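Local coordinates for capsid protein (Turnip yellow mosaic virus, PDB 2FZ2) that self-assembles, as 180 copies, into the T=3 icosahedral capsid that encloses the single-stranded RNA genome of the virus, at residues Phe65-His79 / Cys169-Leu183. Residues are numbered along the deposited sequence; the frame is centred on the assembly and turned at random.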
loop_
_atom_site.group_PDB
_atom_site.type_symbol
_atom_site.label_atom_id
_atom_site.label_comp_id
_atom_site.label_asym_id
_atom_site.label_seq_id
_atom_site.Cartn_x
_atom_site.Cartn_y
_atom_site.Cartn_z
ATOM N N PHE D 65 -82.994 91.744 19.027
ATOM C CA PHE D 65 -82.580 90.578 19.840
ATOM C C PHE D 65 -81.251 89.898 19.530
ATOM O O PHE D 65 -80.854 88.989 20.255
ATOM C CB PHE D 65 -83.660 89.481 19.873
ATOM C CG PHE D 65 -84.949 89.911 20.528
ATOM C CD1 PHE D 65 -86.132 89.969 19.800
ATOM C CD2 PHE D 65 -84.972 90.321 21.854
ATOM C CE1 PHE D 65 -87.318 90.440 20.388
ATOM C CE2 PHE D 65 -86.149 90.791 22.442
ATOM C CZ PHE D 65 -87.322 90.852 21.705
ATOM N N TYR D 66 -80.570 90.301 18.461
ATOM C CA TYR D 66 -79.259 89.724 18.159
ATOM C C TYR D 66 -78.247 90.860 18.048
ATOM O O TYR D 66 -78.594 91.981 17.674
ATOM C CB TYR D 66 -79.298 88.910 16.867
ATOM C CG TYR D 66 -80.307 87.806 16.931
ATOM C CD1 TYR D 66 -81.646 88.066 16.677
ATOM C CD2 TYR D 66 -79.940 86.517 17.308
ATOM C CE1 TYR D 66 -82.608 87.077 16.802
ATOM C CE2 TYR D 66 -80.891 85.509 17.438
ATOM C CZ TYR D 66 -82.229 85.800 17.188
ATOM O OH TYR D 66 -83.212 84.846 17.349
ATOM N N ARG D 67 -76.996 90.581 18.391
ATOM C CA ARG D 67 -75.987 91.617 18.339
ATOM C C ARG D 67 -75.318 91.712 16.977
ATOM O O ARG D 67 -74.907 92.807 16.574
ATOM C CB ARG D 67 -74.945 91.400 19.441
ATOM C CG ARG D 67 -75.538 91.077 20.808
ATOM C CD ARG D 67 -74.896 91.913 21.904
ATOM N NE ARG D 67 -73.797 91.228 22.591
ATOM C CZ ARG D 67 -72.528 91.635 22.559
ATOM N NH1 ARG D 67 -72.216 92.725 21.866
ATOM N NH2 ARG D 67 -71.575 90.966 23.215
ATOM N N HIS D 68 -75.202 90.583 16.275
ATOM C CA HIS D 68 -74.593 90.586 14.947
ATOM C C HIS D 68 -75.450 89.871 13.944
ATOM O O HIS D 68 -76.141 88.908 14.284
ATOM C CB HIS D 68 -73.229 89.916 14.935
ATOM C CG HIS D 68 -72.380 90.268 16.104
ATOM N ND1 HIS D 68 -71.448 91.281 16.063
ATOM C CD2 HIS D 68 -72.326 89.752 17.352
ATOM C CE1 HIS D 68 -70.855 91.375 17.239
ATOM N NE2 HIS D 68 -71.371 90.458 18.038
ATOM N N ALA D 69 -75.366 90.341 12.700
ATOM C CA ALA D 69 -76.119 89.783 11.590
ATOM C C ALA D 69 -75.614 90.320 10.258
ATOM O O ALA D 69 -75.692 91.522 10.001
ATOM C CB ALA D 69 -77.574 90.118 11.743
ATOM N N SER D 70 -75.102 89.409 9.430
ATOM C CA SER D 70 -74.584 89.705 8.097
ATOM C C SER D 70 -75.639 89.273 7.092
ATOM O O SER D 70 -76.602 88.620 7.455
ATOM C CB SER D 70 -73.307 88.903 7.831
ATOM O OG SER D 70 -72.129 89.656 8.088
ATOM N N LEU D 71 -75.440 89.618 5.825
ATOM C CA LEU D 71 -76.369 89.264 4.747
ATOM C C LEU D 71 -75.837 88.109 3.914
ATOM O O LEU D 71 -74.832 88.271 3.219
ATOM C CB LEU D 71 -76.551 90.453 3.832
ATOM C CG LEU D 71 -77.716 91.317 4.252
ATOM C CD1 LEU D 71 -77.767 92.607 3.447
ATOM C CD2 LEU D 71 -78.957 90.497 4.045
ATOM N N GLU D 72 -76.499 86.956 3.955
ATOM C CA GLU D 72 -76.015 85.806 3.187
ATOM C C GLU D 72 -76.254 85.938 1.679
ATOM O O GLU D 72 -75.409 85.537 0.867
ATOM C CB GLU D 72 -76.642 84.503 3.707
ATOM C CG GLU D 72 -75.651 83.338 3.880
ATOM C CD GLU D 72 -74.726 83.498 5.097
ATOM O OE1 GLU D 72 -74.449 84.651 5.512
ATOM O OE2 GLU D 72 -74.273 82.460 5.638
ATOM N N SER D 73 -77.400 86.496 1.305
ATOM C CA SER D 73 -77.734 86.691 -0.098
ATOM C C SER D 73 -78.762 87.806 -0.202
ATOM O O SER D 73 -79.611 87.974 0.675
ATOM C CB SER D 73 -78.279 85.395 -0.710
ATOM O OG SER D 73 -79.312 84.816 0.081
ATOM N N LEU D 74 -78.695 88.573 -1.278
ATOM C CA LEU D 74 -79.621 89.679 -1.427
ATOM C C LEU D 74 -79.809 90.065 -2.878
ATOM O O LEU D 74 -78.846 90.127 -3.636
ATOM C CB LEU D 74 -79.091 90.884 -0.656
ATOM C CG LEU D 74 -79.689 92.224 -1.054
ATOM C CD1 LEU D 74 -81.120 92.241 -0.568
ATOM C CD2 LEU D 74 -78.903 93.384 -0.461
ATOM N N TRP D 75 -81.049 90.331 -3.260
ATOM C CA TRP D 75 -81.330 90.742 -4.618
ATOM C C TRP D 75 -82.615 91.523 -4.629
ATOM O O TRP D 75 -83.319 91.595 -3.632
ATOM C CB TRP D 75 -81.479 89.537 -5.540
ATOM C CG TRP D 75 -82.709 88.742 -5.260
ATOM C CD1 TRP D 75 -83.959 88.945 -5.775
ATOM C CD2 TRP D 75 -82.820 87.637 -4.365
ATOM N NE1 TRP D 75 -84.845 88.029 -5.252
ATOM C CE2 TRP D 75 -84.168 87.217 -4.383
ATOM C CE3 TRP D 75 -81.910 86.959 -3.545
ATOM C CZ2 TRP D 75 -84.622 86.153 -3.615
ATOM C CZ3 TRP D 75 -82.363 85.900 -2.781
ATOM C CH2 TRP D 75 -83.705 85.509 -2.821
ATOM N N VAL D 76 -82.921 92.099 -5.779
ATOM C CA VAL D 76 -84.129 92.873 -5.935
ATOM C C VAL D 76 -84.876 92.312 -7.126
ATOM O O VAL D 76 -84.277 91.924 -8.134
ATOM C CB VAL D 76 -83.803 94.332 -6.209
ATOM C CG1 VAL D 76 -82.726 94.408 -7.277
ATOM C CG2 VAL D 76 -85.054 95.081 -6.641
ATOM N N THR D 77 -86.193 92.273 -7.011
ATOM C CA THR D 77 -87.016 91.754 -8.077
ATOM C C THR D 77 -87.986 92.786 -8.613
ATOM O O THR D 77 -88.581 93.563 -7.860
ATOM C CB THR D 77 -87.877 90.592 -7.609
ATOM O OG1 THR D 77 -87.163 89.765 -6.673
ATOM C CG2 THR D 77 -88.331 89.811 -8.803
ATOM N N ILE D 78 -88.149 92.799 -9.924
ATOM C CA ILE D 78 -89.107 93.702 -10.525
ATOM C C ILE D 78 -90.231 92.791 -10.950
ATOM O O ILE D 78 -90.019 91.871 -11.740
ATOM C CB ILE D 78 -88.572 94.370 -11.768
ATOM C CG1 ILE D 78 -87.228 95.008 -11.464
ATOM C CG2 ILE D 78 -89.588 95.373 -12.276
ATOM C CD1 ILE D 78 -86.899 96.202 -12.324
ATOM N N HIS D 79 -91.421 93.023 -10.417
ATOM C CA HIS D 79 -92.544 92.179 -10.764
ATOM C C HIS D 79 -93.462 92.964 -11.637
ATOM O O HIS D 79 -94.105 93.908 -11.187
ATOM C CB HIS D 79 -93.273 91.732 -9.518
ATOM C CG HIS D 79 -92.394 91.031 -8.536
ATOM N ND1 HIS D 79 -91.595 91.710 -7.642
ATOM C CD2 HIS D 79 -92.195 89.712 -8.300
ATOM C CE1 HIS D 79 -90.941 90.840 -6.894
ATOM N NE2 HIS D 79 -91.286 89.621 -7.274
ATOM N N CYS D 169 -95.725 97.892 -12.071
ATOM C CA CYS D 169 -94.851 96.871 -11.550
ATOM C C CYS D 169 -94.473 97.106 -10.105
ATOM O O CYS D 169 -94.459 98.244 -9.607
ATOM C CB CYS D 169 -93.599 96.765 -12.409
ATOM S SG CYS D 169 -92.537 98.190 -12.259
ATOM N N ILE D 170 -94.169 95.996 -9.448
ATOM C CA ILE D 170 -93.796 95.984 -8.055
ATOM C C ILE D 170 -92.353 95.644 -7.872
ATOM O O ILE D 170 -91.828 94.722 -8.504
ATOM C CB ILE D 170 -94.552 94.944 -7.305
ATOM C CG1 ILE D 170 -95.936 94.786 -7.929
ATOM C CG2 ILE D 170 -94.546 95.290 -5.839
ATOM C CD1 ILE D 170 -97.042 95.294 -7.080
ATOM N N ILE D 171 -91.711 96.376 -6.981
ATOM C CA ILE D 171 -90.333 96.103 -6.741
ATOM C C ILE D 171 -90.146 95.709 -5.318
ATOM O O ILE D 171 -90.465 96.458 -4.407
ATOM C CB ILE D 171 -89.486 97.291 -7.038
ATOM C CG1 ILE D 171 -89.339 97.418 -8.549
ATOM C CG2 ILE D 171 -88.121 97.103 -6.404
ATOM C CD1 ILE D 171 -89.744 98.743 -9.081
ATOM N N THR D 172 -89.648 94.501 -5.145
ATOM C CA THR D 172 -89.394 93.981 -3.832
ATOM C C THR D 172 -87.958 93.582 -3.825
ATOM O O THR D 172 -87.357 93.272 -4.854
ATOM C CB THR D 172 -90.211 92.721 -3.522
ATOM O OG1 THR D 172 -89.486 91.553 -3.943
ATOM C CG2 THR D 172 -91.522 92.775 -4.233
ATOM N N VAL D 173 -87.407 93.596 -2.638
ATOM C CA VAL D 173 -86.058 93.195 -2.482
ATOM C C VAL D 173 -86.190 92.032 -1.521
ATOM O O VAL D 173 -87.042 92.041 -0.638
ATOM C CB VAL D 173 -85.262 94.326 -1.895
ATOM C CG1 VAL D 173 -85.287 94.248 -0.402
ATOM C CG2 VAL D 173 -83.856 94.276 -2.433
ATOM N N SER D 174 -85.373 91.014 -1.709
ATOM C CA SER D 174 -85.445 89.864 -0.842
ATOM C C SER D 174 -84.050 89.312 -0.662
ATOM O O SER D 174 -83.115 89.668 -1.387
ATOM C CB SER D 174 -86.363 88.812 -1.457
ATOM O OG SER D 174 -86.995 89.348 -2.612
ATOM N N GLY D 175 -83.917 88.443 0.324
ATOM C CA GLY D 175 -82.637 87.839 0.618
ATOM C C GLY D 175 -82.751 87.118 1.944
ATOM O O GLY D 175 -83.851 86.912 2.471
ATOM N N THR D 176 -81.617 86.730 2.500
ATOM C CA THR D 176 -81.621 86.031 3.769
ATOM C C THR D 176 -80.374 86.446 4.547
ATOM O O THR D 176 -79.322 86.717 3.955
ATOM C CB THR D 176 -81.673 84.485 3.542
ATOM O OG1 THR D 176 -80.592 83.852 4.233
ATOM C CG2 THR D 176 -81.590 84.148 2.049
ATOM N N LEU D 177 -80.486 86.527 5.868
ATOM C CA LEU D 177 -79.338 86.930 6.673
ATOM C C LEU D 177 -79.052 85.972 7.828
ATOM O O LEU D 177 -79.933 85.236 8.272
ATOM C CB LEU D 177 -79.543 88.363 7.196
ATOM C CG LEU D 177 -80.993 88.758 7.432
ATOM C CD1 LEU D 177 -81.435 87.988 8.613
ATOM C CD2 LEU D 177 -81.171 90.224 7.685
ATOM N N SER D 178 -77.805 85.968 8.288
ATOM C CA SER D 178 -77.397 85.114 9.391
ATOM C C SER D 178 -77.197 85.977 10.629
ATOM O O SER D 178 -76.785 87.130 10.534
ATOM C CB SER D 178 -76.083 84.413 9.061
ATOM O OG SER D 178 -74.999 85.103 9.668
ATOM N N MET D 179 -77.472 85.427 11.798
ATOM C CA MET D 179 -77.286 86.206 13.003
ATOM C C MET D 179 -76.906 85.340 14.179
ATOM O O MET D 179 -77.122 84.120 14.170
ATOM C CB MET D 179 -78.558 86.976 13.329
ATOM C CG MET D 179 -79.827 86.225 13.013
ATOM S SD MET D 179 -81.112 87.370 12.518
ATOM C CE MET D 179 -82.532 86.726 13.415
ATOM N N HIS D 180 -76.325 85.981 15.187
ATOM C CA HIS D 180 -75.926 85.289 16.394
ATOM C C HIS D 180 -75.767 86.271 17.536
ATOM O O HIS D 180 -76.010 87.475 17.368
ATOM C CB HIS D 180 -74.630 84.500 16.162
ATOM C CG HIS D 180 -73.443 85.340 15.791
ATOM N ND1 HIS D 180 -73.391 86.702 15.983
ATOM C CD2 HIS D 180 -72.239 84.988 15.277
ATOM C CE1 HIS D 180 -72.206 87.152 15.606
ATOM N NE2 HIS D 180 -71.488 86.133 15.174
ATOM N N SER D 181 -75.382 85.746 18.697
ATOM C CA SER D 181 -75.171 86.562 19.889
ATOM C C SER D 181 -76.424 87.332 20.277
ATOM O O SER D 181 -76.740 88.366 19.697
ATOM C CB SER D 181 -74.014 87.536 19.666
ATOM O OG SER D 181 -72.858 86.866 19.181
ATOM N N PRO D 182 -77.152 86.828 21.275
ATOM C CA PRO D 182 -78.379 87.451 21.760
ATOM C C PRO D 182 -78.127 88.796 22.410
ATOM O O PRO D 182 -77.113 89.009 23.070
ATOM C CB PRO D 182 -78.934 86.438 22.763
ATOM C CG PRO D 182 -78.170 85.196 22.549
ATOM C CD PRO D 182 -76.840 85.610 22.025
ATOM N N LEU D 183 -79.059 89.712 22.219
ATOM C CA LEU D 183 -78.920 91.022 22.806
ATOM C C LEU D 183 -79.756 91.010 24.059
ATOM O O LEU D 183 -80.974 91.109 24.005
ATOM C CB LEU D 183 -79.433 92.086 21.843
ATOM C CG LEU D 183 -79.095 93.544 22.133
ATOM C CD1 LEU D 183 -80.385 94.336 22.189
ATOM C CD2 LEU D 183 -78.313 93.667 23.444
#
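Two long antiparallel strands of the coat-protein beta sandwich pair here, 65-79 against 169-183, with a classic beta bulge midway. There the 65-79 strand places two residues, E72 and S73, opposite the single residue T176. T176 O accepts E72 N at 2.8 Å and S73 N at 3.3 Å, both in its carbonyl plane. Beyond the bulge, W75 N and S174 N each bond to the other residue's O, and T77 N to T172 O is nearly straight (175°).

Three hydrogen bonds join H79 and I170: the backbone pair, and ring ND1 to I170 O at 3.1 Å. That oxygen lies close to the imidazole plane, consistent with the bond holding the ring's turn. CG sits beside the backbone N (chi1 -56°), which turns the ND1 edge toward I170 O; ND1 approaches from above the I170 carbonyl plane. The W75 indole lays one face over S174 O, 3.6 Å above the ring plane and toward its rim. On the other side of the sheet, V76 CG2 and I171 CG2 lie alongside each other at 3.7 Å.

Toward the 65 end, M179 CE makes a CH-pi contact over one face of the Y66 ring, 3.9 Å from its centroid; SD, 4.6 Å from the centroid, adds a longer Met-aromatic contact. R67 N bonds to S181 O at 2.6 Å.

W95 of strand 89-97, in the facing sheet, packs on L74, V76 and V173. Strand 128-131 flanks 73-79, and strand 30-42 flanks 169-183. Near the corner at R67, H68 bonds to D143, and R67 forms a salt bridge with D149 of a neighbouring subunit.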